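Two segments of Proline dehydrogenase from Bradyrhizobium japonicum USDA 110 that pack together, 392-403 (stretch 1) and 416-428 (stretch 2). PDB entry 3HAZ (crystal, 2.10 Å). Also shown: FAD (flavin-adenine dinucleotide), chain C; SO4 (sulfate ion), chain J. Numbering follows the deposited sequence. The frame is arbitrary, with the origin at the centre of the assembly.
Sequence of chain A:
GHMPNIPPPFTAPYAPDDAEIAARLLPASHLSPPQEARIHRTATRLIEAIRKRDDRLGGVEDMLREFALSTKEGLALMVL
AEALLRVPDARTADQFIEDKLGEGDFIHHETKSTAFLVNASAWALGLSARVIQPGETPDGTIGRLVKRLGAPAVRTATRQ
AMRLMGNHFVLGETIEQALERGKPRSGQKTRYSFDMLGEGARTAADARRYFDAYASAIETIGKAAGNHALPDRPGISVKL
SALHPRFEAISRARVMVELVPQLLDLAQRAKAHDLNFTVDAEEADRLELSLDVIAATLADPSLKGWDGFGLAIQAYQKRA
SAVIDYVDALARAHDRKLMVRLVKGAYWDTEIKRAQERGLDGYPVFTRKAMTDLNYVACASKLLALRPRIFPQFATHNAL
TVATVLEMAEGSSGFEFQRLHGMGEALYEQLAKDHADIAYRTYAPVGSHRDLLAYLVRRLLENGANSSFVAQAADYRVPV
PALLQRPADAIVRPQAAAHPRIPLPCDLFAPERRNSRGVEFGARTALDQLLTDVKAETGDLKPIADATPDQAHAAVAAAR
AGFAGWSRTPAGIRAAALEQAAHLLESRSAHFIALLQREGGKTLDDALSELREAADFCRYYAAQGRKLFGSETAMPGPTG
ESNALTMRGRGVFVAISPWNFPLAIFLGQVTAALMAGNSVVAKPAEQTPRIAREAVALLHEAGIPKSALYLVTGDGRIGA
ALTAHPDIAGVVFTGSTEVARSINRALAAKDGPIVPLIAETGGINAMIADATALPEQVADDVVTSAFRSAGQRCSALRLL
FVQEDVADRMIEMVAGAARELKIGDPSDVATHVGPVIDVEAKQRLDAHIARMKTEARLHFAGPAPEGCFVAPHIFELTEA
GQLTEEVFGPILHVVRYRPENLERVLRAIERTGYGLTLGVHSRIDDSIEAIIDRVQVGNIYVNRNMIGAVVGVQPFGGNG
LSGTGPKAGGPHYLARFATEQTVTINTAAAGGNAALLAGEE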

# COMPACT_ATOMS: atom_id res chain seq x y z
N PRO A 392 2.25 -29.57 -48.33
CA PRO A 392 1.77 -28.77 -47.20
C PRO A 392 0.81 -27.68 -47.65
O PRO A 392 0.97 -27.10 -48.72
CB PRO A 392 3.04 -28.14 -46.63
CG PRO A 392 4.19 -28.85 -47.28
CD PRO A 392 3.67 -29.31 -48.62
N GLN A 393 -0.20 -27.41 -46.82
CA GLN A 393 -1.18 -26.37 -47.07
C GLN A 393 -1.27 -25.53 -45.80
O GLN A 393 -1.73 -26.00 -44.77
CB GLN A 393 -2.55 -26.98 -47.37
CG GLN A 393 -2.52 -28.09 -48.43
CD GLN A 393 -3.79 -28.94 -48.41
OE1 GLN A 393 -4.05 -29.67 -47.46
NE2 GLN A 393 -4.59 -28.82 -49.46
N PHE A 394 -0.81 -24.29 -45.88
CA PHE A 394 -0.73 -23.45 -44.70
C PHE A 394 -1.94 -22.54 -44.64
O PHE A 394 -2.01 -21.54 -45.35
CB PHE A 394 0.58 -22.66 -44.70
CG PHE A 394 1.80 -23.53 -44.82
CD1 PHE A 394 2.23 -24.30 -43.75
CD2 PHE A 394 2.50 -23.61 -46.02
CE1 PHE A 394 3.34 -25.13 -43.86
CE2 PHE A 394 3.61 -24.43 -46.14
CZ PHE A 394 4.03 -25.19 -45.06
N ALA A 395 -2.91 -22.92 -43.82
CA ALA A 395 -4.12 -22.14 -43.64
C ALA A 395 -3.89 -21.11 -42.54
O ALA A 395 -3.68 -21.47 -41.38
CB ALA A 395 -5.29 -23.05 -43.29
N THR A 396 -3.91 -19.84 -42.90
CA THR A 396 -3.71 -18.76 -41.95
C THR A 396 -4.08 -17.44 -42.60
O THR A 396 -3.92 -17.28 -43.81
CB THR A 396 -2.23 -18.69 -41.48
OG1 THR A 396 -2.04 -17.51 -40.69
CG2 THR A 396 -1.29 -18.64 -42.68
N HIS A 397 -4.57 -16.50 -41.81
CA HIS A 397 -4.81 -15.15 -42.33
C HIS A 397 -3.86 -14.14 -41.69
O HIS A 397 -4.09 -12.93 -41.72
CB HIS A 397 -6.27 -14.73 -42.12
CG HIS A 397 -7.26 -15.76 -42.57
ND1 HIS A 397 -8.08 -16.44 -41.69
CD2 HIS A 397 -7.57 -16.23 -43.80
CE1 HIS A 397 -8.85 -17.28 -42.36
NE2 HIS A 397 -8.56 -17.17 -43.64
N ASN A 398 -2.79 -14.65 -41.10
CA ASN A 398 -1.80 -13.80 -40.44
C ASN A 398 -0.67 -13.44 -41.41
O ASN A 398 0.03 -14.32 -41.91
CB ASN A 398 -1.26 -14.55 -39.21
CG ASN A 398 -0.19 -13.77 -38.46
OD1 ASN A 398 0.68 -13.14 -39.06
ND2 ASN A 398 -0.25 -13.82 -37.13
N ALA A 399 -0.49 -12.14 -41.68
CA ALA A 399 0.50 -11.66 -42.66
C ALA A 399 1.95 -12.01 -42.31
O ALA A 399 2.76 -12.32 -43.19
CB ALA A 399 0.36 -10.15 -42.87
N LEU A 400 2.27 -11.95 -41.03
CA LEU A 400 3.60 -12.30 -40.56
C LEU A 400 3.84 -13.81 -40.72
O LEU A 400 4.92 -14.24 -41.14
CB LEU A 400 3.79 -11.90 -39.10
CG LEU A 400 5.16 -12.23 -38.50
CD1 LEU A 400 6.29 -11.56 -39.29
CD2 LEU A 400 5.23 -11.84 -37.03
N THR A 401 2.84 -14.61 -40.38
CA THR A 401 2.95 -16.05 -40.54
C THR A 401 3.17 -16.39 -42.01
O THR A 401 4.05 -17.19 -42.34
CB THR A 401 1.70 -16.78 -40.02
OG1 THR A 401 1.42 -16.35 -38.68
CG2 THR A 401 1.89 -18.28 -40.04
N VAL A 402 2.37 -15.79 -42.88
CA VAL A 402 2.50 -16.02 -44.31
C VAL A 402 3.89 -15.64 -44.80
O VAL A 402 4.56 -16.45 -45.45
CB VAL A 402 1.45 -15.24 -45.14
CG1 VAL A 402 1.78 -15.33 -46.62
CG2 VAL A 402 0.04 -15.77 -44.88
N ALA A 403 4.33 -14.42 -44.48
CA ALA A 403 5.64 -13.93 -44.94
C ALA A 403 6.77 -14.82 -44.45
O ALA A 403 7.77 -15.01 -45.14
CB ALA A 403 5.87 -12.49 -44.47
N GLU A 416 0.92 -24.84 -50.75
CA GLU A 416 -0.03 -23.75 -50.98
C GLU A 416 -0.35 -23.08 -49.66
O GLU A 416 -0.02 -23.60 -48.58
CB GLU A 416 -1.32 -24.29 -51.63
CG GLU A 416 -2.20 -25.09 -50.65
CD GLU A 416 -3.42 -25.73 -51.29
OE1 GLU A 416 -3.46 -25.83 -52.54
OE2 GLU A 416 -4.33 -26.16 -50.54
N PHE A 417 -0.97 -21.91 -49.74
CA PHE A 417 -1.59 -21.30 -48.58
C PHE A 417 -3.10 -21.54 -48.68
O PHE A 417 -3.61 -21.88 -49.75
CB PHE A 417 -1.29 -19.80 -48.51
CG PHE A 417 0.15 -19.49 -48.21
CD1 PHE A 417 1.02 -19.14 -49.23
CD2 PHE A 417 0.63 -19.57 -46.91
CE1 PHE A 417 2.36 -18.86 -48.96
CE2 PHE A 417 1.96 -19.29 -46.63
CZ PHE A 417 2.83 -18.94 -47.66
N GLN A 418 -3.81 -21.36 -47.57
CA GLN A 418 -5.27 -21.44 -47.60
C GLN A 418 -5.92 -20.32 -46.79
O GLN A 418 -5.29 -19.74 -45.90
CB GLN A 418 -5.77 -22.78 -47.08
CG GLN A 418 -5.18 -23.99 -47.75
CD GLN A 418 -5.84 -25.26 -47.29
OE1 GLN A 418 -6.39 -25.32 -46.18
NE2 GLN A 418 -5.80 -26.30 -48.13
N ARG A 419 -7.17 -20.04 -47.11
CA ARG A 419 -7.93 -19.03 -46.41
C ARG A 419 -9.41 -19.34 -46.51
O ARG A 419 -9.85 -20.10 -47.37
CB ARG A 419 -7.66 -17.66 -47.02
CG ARG A 419 -8.30 -17.47 -48.40
CD ARG A 419 -8.20 -16.03 -48.86
NE ARG A 419 -9.02 -15.76 -50.02
CZ ARG A 419 -10.18 -15.10 -49.99
NH1 ARG A 419 -10.85 -14.91 -51.11
NH2 ARG A 419 -10.65 -14.62 -48.84
N LEU A 420 -10.19 -18.72 -45.63
CA LEU A 420 -11.64 -18.86 -45.65
C LEU A 420 -12.27 -17.66 -46.35
O LEU A 420 -11.91 -16.51 -46.08
CB LEU A 420 -12.17 -18.98 -44.22
CG LEU A 420 -13.56 -19.61 -44.07
CD1 LEU A 420 -13.56 -21.03 -44.61
CD2 LEU A 420 -14.00 -19.58 -42.61
N HIS A 421 -13.20 -17.92 -47.26
CA HIS A 421 -13.92 -16.85 -47.94
C HIS A 421 -14.37 -15.81 -46.90
O HIS A 421 -14.88 -16.16 -45.84
CB HIS A 421 -15.11 -17.43 -48.71
CG HIS A 421 -15.59 -16.55 -49.83
ND1 HIS A 421 -14.72 -15.91 -50.69
CD2 HIS A 421 -16.83 -16.22 -50.23
CE1 HIS A 421 -15.42 -15.21 -51.57
NE2 HIS A 421 -16.70 -15.38 -51.32
N GLY A 422 -14.13 -14.54 -47.19
CA GLY A 422 -14.46 -13.48 -46.25
C GLY A 422 -13.33 -13.11 -45.29
O GLY A 422 -13.49 -12.24 -44.44
N MET A 423 -12.19 -13.77 -45.43
CA MET A 423 -11.00 -13.42 -44.66
C MET A 423 -9.74 -13.55 -45.52
O MET A 423 -9.71 -14.34 -46.45
CB MET A 423 -10.86 -14.32 -43.43
CG MET A 423 -12.08 -14.35 -42.51
SD MET A 423 -11.80 -15.40 -41.06
CE MET A 423 -10.61 -14.41 -40.17
N GLY A 424 -8.70 -12.79 -45.18
CA GLY A 424 -7.43 -12.88 -45.88
C GLY A 424 -7.43 -12.45 -47.34
O GLY A 424 -6.46 -12.67 -48.05
N GLU A 425 -8.51 -11.84 -47.80
CA GLU A 425 -8.61 -11.49 -49.21
C GLU A 425 -7.53 -10.51 -49.68
O GLU A 425 -6.78 -10.80 -50.62
CB GLU A 425 -10.00 -10.96 -49.57
CG GLU A 425 -10.16 -10.69 -51.07
CD GLU A 425 -11.61 -10.54 -51.50
OE1 GLU A 425 -12.51 -10.57 -50.62
OE2 GLU A 425 -11.86 -10.40 -52.71
N ALA A 426 -7.46 -9.35 -49.04
CA ALA A 426 -6.47 -8.35 -49.41
C ALA A 426 -5.07 -8.93 -49.25
O ALA A 426 -4.20 -8.72 -50.10
CB ALA A 426 -6.63 -7.08 -48.57
N LEU A 427 -4.85 -9.66 -48.16
CA LEU A 427 -3.56 -10.29 -47.91
C LEU A 427 -3.11 -11.14 -49.10
O LEU A 427 -2.06 -10.87 -49.70
CB LEU A 427 -3.65 -11.15 -46.64
CG LEU A 427 -2.37 -11.76 -46.05
CD1 LEU A 427 -2.68 -12.43 -44.72
CD2 LEU A 427 -1.73 -12.76 -47.02
N TYR A 428 -3.89 -12.15 -49.46
CA TYR A 428 -3.45 -13.09 -50.49
C TYR A 428 -3.44 -12.52 -51.92
O TYR A 428 -2.63 -12.94 -52.74
CB TYR A 428 -4.23 -14.40 -50.41
CG TYR A 428 -3.78 -15.26 -49.24
CD1 TYR A 428 -4.57 -15.40 -48.11
CD2 TYR A 428 -2.55 -15.91 -49.28
CE1 TYR A 428 -4.15 -16.19 -47.04
CE2 TYR A 428 -2.11 -16.69 -48.21
CZ TYR A 428 -2.92 -16.83 -47.10
OH TYR A 428 -2.50 -17.60 -46.04
PA FAD C . -3.87 -15.59 -35.74
O1A FAD C . -4.61 -14.23 -35.22
O2A FAD C . -2.47 -15.38 -36.09
O5B FAD C . -3.94 -16.71 -34.56
C5B FAD C . -5.19 -16.98 -33.98
C4B FAD C . -5.09 -18.24 -33.12
O4B FAD C . -3.86 -18.47 -32.24
C3B FAD C . -6.15 -19.06 -32.68
O3B FAD C . -7.16 -19.43 -33.61
C2B FAD C . -5.47 -20.09 -31.81
O2B FAD C . -5.26 -21.38 -32.38
C1B FAD C . -4.26 -19.42 -31.28
N9A FAD C . -4.36 -18.74 -30.01
C8A FAD C . -5.13 -17.62 -29.69
N7A FAD C . -4.87 -17.30 -28.38
C5A FAD C . -3.92 -18.22 -27.89
C6A FAD C . -3.25 -18.38 -26.56
N6A FAD C . -3.56 -17.47 -25.46
N1A FAD C . -2.37 -19.35 -26.36
C2A FAD C . -2.05 -20.23 -27.40
N3A FAD C . -2.69 -20.08 -28.69
C4A FAD C . -3.60 -19.08 -28.89
N1 FAD C . -8.62 -25.23 -36.94
C2 FAD C . -8.84 -26.46 -36.35
O2 FAD C . -8.72 -26.59 -34.99
N3 FAD C . -9.24 -27.57 -37.16
C4 FAD C . -9.40 -27.43 -38.51
O4 FAD C . -9.72 -28.53 -39.31
C4X FAD C . -9.16 -26.15 -39.13
N5 FAD C . -9.32 -25.97 -40.61
C5X FAD C . -9.09 -24.70 -41.19
C6 FAD C . -9.26 -24.53 -42.64
C7 FAD C . -9.02 -23.27 -43.23
C7M FAD C . -9.22 -23.10 -44.73
C8 FAD C . -8.60 -22.12 -42.39
C8M FAD C . -8.34 -20.73 -42.99
C9 FAD C . -8.45 -22.29 -41.00
C9A FAD C . -8.70 -23.60 -40.38
N10 FAD C . -8.54 -23.79 -38.94
C10 FAD C . -8.78 -25.08 -38.35
C1' FAD C . -7.96 -22.72 -38.06
C2' FAD C . -8.98 -21.77 -37.37
O2' FAD C . -10.25 -21.88 -38.01
C3' FAD C . -8.42 -20.34 -37.40
O3' FAD C . -8.59 -19.77 -38.69
C4' FAD C . -6.90 -20.27 -37.00
O4' FAD C . -6.50 -20.97 -35.87
C5' FAD C . -6.37 -18.81 -36.99
O5' FAD C . -4.97 -18.73 -37.19
P FAD C . -4.37 -17.38 -37.95
O1P FAD C . -2.73 -17.56 -38.19
O2P FAD C . -5.10 -17.16 -39.20
O3P FAD C . -4.76 -16.11 -37.00
S SO4 J . -10.26 -9.05 -46.15
O1 SO4 J . -9.26 -8.79 -47.18
O2 SO4 J . -11.36 -8.10 -46.30
O3 SO4 J . -10.77 -10.42 -46.28
O4 SO4 J . -9.64 -8.88 -44.84
O HOH W 1 -6.67 -29.15 -46.97

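The most unusual feature of this contact is an imidazole that takes over where a strand pairing runs out. His 397 lies just past its strand, and its NE2 accepts a hydrogen bond from the backbone, Leu 420 N to His 397 NE2 at 3.0 Å, almost in the plane of the ring. Accepting there requires NE2 to be unprotonated. Met 423 covers one face of the same ring, its CB 3.6 Å from the centroid of the His 397 ring and nearly on the normal. The backbone leaves room for this: an ideal CB on Gly 424 would come within 2.8 Å of His 397 CD2, a clash, and the positive phi of Gly 424 also favours glycine.

Before the histidine, the rule is a short parallel ladder. Glu 416 N donates to Pro 392 O (3.0 Å), Phe 394 N to Glu 416 O (2.9 Å), Gln 418 N to Phe 394 O (2.9 Å), and Thr 396 N to Gln 418 O (3.3 Å). Phe 394 thus uses both its N and its O toward the neighbouring strand, flanking Phe 417, as parallel pairing demands.

The register sorts the side chains by chemistry. Gln 393, Ala 395, Glu 416 and Gln 418 share one face. There Glu 416 OE2 collects two amide donors, Gln 393 NE2 at 2.9 Å and Gln 418 NE2 at 2.8 Å; the shared carboxylate oxygen explains how two donor nitrogens can sit close together without bonding each other. A water closes the group, donating to Gln 393 OE1 and accepting from Gln 418 NE2. Small Ala 395 brings its CB to 3.6 Å from C8 of the FAD.

The opposite face carries Phe 394 and Phe 417, with Phe 394 CB 3.8 Å from Phe 417 CD2. The helix of the first stretch supplies Val 402, whose CG1 sits over the Phe 417 ring, 4.1 Å from its centroid, while its CG2 lies 4.1 Å from Leu 427 CD2 and 3.8 Å from Tyr 428 CZ. One branched residue therefore joins the strand to the second helix. Tyr 428 adds a polar tie at the edge of this apolar cluster, its OH donating to Thr 396 O at 2.7 Å.

The turn into the first helix is fixed locally: Asn 398 OD1 caps it, accepting from Thr 401 N at 2.9 Å and, weakly, from Leu 400 N at 2.8 Å. Its ND2 remains free to donate to FAD O2A at 2.9 Å, so one side chain serves both helix and cofactor.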